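TATA-box-binding protein (Sulfolobus acidocaldarius, PDB 1MP9) probably binds the TATA box of archaeal promoters, close to the start of transcription, as a general factor for RNA polymerase. Local coordinates at residues N17-V22 against K68-G73. Sequence-based numbering, arbitrary orientation.
Sequences NIVATV and KMVVTG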
loop_
_atom_site.group_PDB
_atom_site.type_symbol
_atom_site.label_atom_id
_atom_site.label_comp_id
_atom_site.label_asym_id
_atom_site.label_seq_id
_atom_site.Cartn_x
_atom_site.Cartn_y
_atom_site.Cartn_z
ATOM N N ASN A 17 -9.347 -12.540 4.445
ATOM C CA ASN A 17 -10.179 -12.787 3.287
ATOM C C ASN A 17 -9.383 -13.374 2.145
ATOM O O ASN A 17 -8.196 -13.109 1.989
ATOM C CB ASN A 17 -10.815 -11.487 2.767
ATOM C CG ASN A 17 -11.835 -11.749 1.680
ATOM O OD1 ASN A 17 -12.615 -12.690 1.791
ATOM N ND2 ASN A 17 -11.862 -10.914 0.641
ATOM N N ILE A 18 -10.056 -14.171 1.341
ATOM C CA ILE A 18 -9.419 -14.753 0.176
ATOM C C ILE A 18 -10.307 -14.411 -1.020
ATOM O O ILE A 18 -11.533 -14.519 -0.933
ATOM C CB ILE A 18 -9.325 -16.276 0.292
ATOM C CG1 ILE A 18 -8.412 -16.656 1.466
ATOM C CG2 ILE A 18 -8.811 -16.867 -1.051
ATOM C CD1 ILE A 18 -8.397 -18.121 1.765
ATOM N N VAL A 19 -9.704 -13.959 -2.109
ATOM C CA VAL A 19 -10.485 -13.687 -3.313
ATOM C C VAL A 19 -9.988 -14.725 -4.299
ATOM O O VAL A 19 -8.777 -14.815 -4.548
ATOM C CB VAL A 19 -10.236 -12.248 -3.912
ATOM C CG1 VAL A 19 -11.111 -12.044 -5.198
ATOM C CG2 VAL A 19 -10.608 -11.180 -2.900
ATOM N N ALA A 20 -10.907 -15.522 -4.839
ATOM C CA ALA A 20 -10.511 -16.547 -5.801
ATOM C C ALA A 20 -11.434 -16.542 -7.023
ATOM O O ALA A 20 -12.548 -16.021 -6.983
ATOM C CB ALA A 20 -10.538 -17.976 -5.132
ATOM N N THR A 21 -10.953 -17.183 -8.072
ATOM C CA THR A 21 -11.651 -17.309 -9.330
ATOM C C THR A 21 -11.995 -18.775 -9.606
ATOM O O THR A 21 -11.195 -19.671 -9.317
ATOM C CB THR A 21 -10.756 -16.771 -10.457
ATOM O OG1 THR A 21 -10.893 -15.351 -10.512
ATOM C CG2 THR A 21 -11.154 -17.335 -11.774
ATOM N N VAL A 22 -13.195 -19.020 -10.139
ATOM C CA VAL A 22 -13.608 -20.365 -10.489
ATOM C C VAL A 22 -14.108 -20.278 -11.912
ATOM O O VAL A 22 -15.089 -19.578 -12.188
ATOM C CB VAL A 22 -14.751 -20.908 -9.598
ATOM C CG1 VAL A 22 -15.153 -22.321 -10.076
ATOM C CG2 VAL A 22 -14.311 -20.964 -8.173
ATOM N N LYS A 68 -16.800 -17.048 -15.739
ATOM C CA LYS A 68 -15.822 -16.814 -14.699
ATOM C C LYS A 68 -16.612 -16.463 -13.452
ATOM O O LYS A 68 -17.560 -15.674 -13.509
ATOM C CB LYS A 68 -14.914 -15.633 -15.035
ATOM C CG LYS A 68 -13.861 -15.404 -13.942
ATOM C CD LYS A 68 -13.406 -13.950 -13.838
ATOM C CE LYS A 68 -12.649 -13.472 -15.047
ATOM N NZ LYS A 68 -12.008 -12.143 -14.760
ATOM N N MET A 69 -16.245 -17.059 -12.331
ATOM C CA MET A 69 -16.925 -16.728 -11.092
ATOM C C MET A 69 -15.879 -16.202 -10.081
ATOM O O MET A 69 -14.797 -16.773 -9.925
ATOM C CB MET A 69 -17.644 -17.978 -10.590
ATOM C CG MET A 69 -18.439 -17.817 -9.321
ATOM S SD MET A 69 -19.548 -19.271 -9.119
ATOM C CE MET A 69 -18.306 -20.536 -8.632
ATOM N N VAL A 70 -16.179 -15.085 -9.430
ATOM C CA VAL A 70 -15.268 -14.561 -8.422
ATOM C C VAL A 70 -15.931 -14.849 -7.075
ATOM O O VAL A 70 -17.082 -14.481 -6.871
ATOM C CB VAL A 70 -15.049 -13.042 -8.564
ATOM C CG1 VAL A 70 -14.182 -12.537 -7.362
ATOM C CG2 VAL A 70 -14.314 -12.726 -9.902
ATOM N N VAL A 71 -15.204 -15.502 -6.169
ATOM C CA VAL A 71 -15.729 -15.845 -4.848
ATOM C C VAL A 71 -14.924 -15.109 -3.786
ATOM O O VAL A 71 -13.687 -15.169 -3.765
ATOM C CB VAL A 71 -15.662 -17.367 -4.638
ATOM C CG1 VAL A 71 -16.176 -17.751 -3.250
ATOM C CG2 VAL A 71 -16.525 -18.049 -5.718
ATOM N N THR A 72 -15.628 -14.410 -2.903
ATOM C CA THR A 72 -14.972 -13.631 -1.881
ATOM C C THR A 72 -15.588 -13.877 -0.508
ATOM O O THR A 72 -16.777 -14.214 -0.408
ATOM C CB THR A 72 -15.061 -12.133 -2.242
ATOM O OG1 THR A 72 -14.303 -11.373 -1.322
ATOM C CG2 THR A 72 -16.530 -11.652 -2.213
ATOM N N GLY A 73 -14.777 -13.739 0.539
ATOM C CA GLY A 73 -15.281 -13.938 1.889
ATOM C C GLY A 73 -14.677 -15.078 2.696
ATOM O O GLY A 73 -14.643 -15.000 3.935
HETATM O O HOH W 1 -13.453 -16.401 -0.927
#
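Val71 O is gripped by two bonds, a nearly straight one from Ala20 N (3.0 Å, 170° at the hydrogen) and a longer one from a water that also donates to Ile18 O, bridging the two backbones. Val71 N returns a 2.8 Å bond to Ala20 O, and Val22 and Met69 form the next antiparallel hydrogen-bonded pair. With CG anti to its backbone N (chi1 -172°), Asn17 gives Thr72 OG1 a 3.2 Å bond from ND2, in the amide plane, while OD1 accepts only a weak, bent bond from Gly73 N. ND2 also bonds Glu134 of the second subunit. An alanine at Asn17 would remove all three and would probably loosen this end of the strand pair. On the buried face, Met69 bends at chi3 so that CE lies 3.7 Å from Val22 CB. The opposite face, where Val19 CG1 meets Val70 CG1 beside Thr21 and Thr72, is probably the saddle's DNA-binding side, as in relatives; here Phe126 of the second subunit packs on Val70 and Thr72. Both strands belong to the first TBP repeat; 12-23 lies between 68-72 and 103-114, mostly of the second repeat, and Ala20, Val22, Met69 and Val71 pack against helix 77-93.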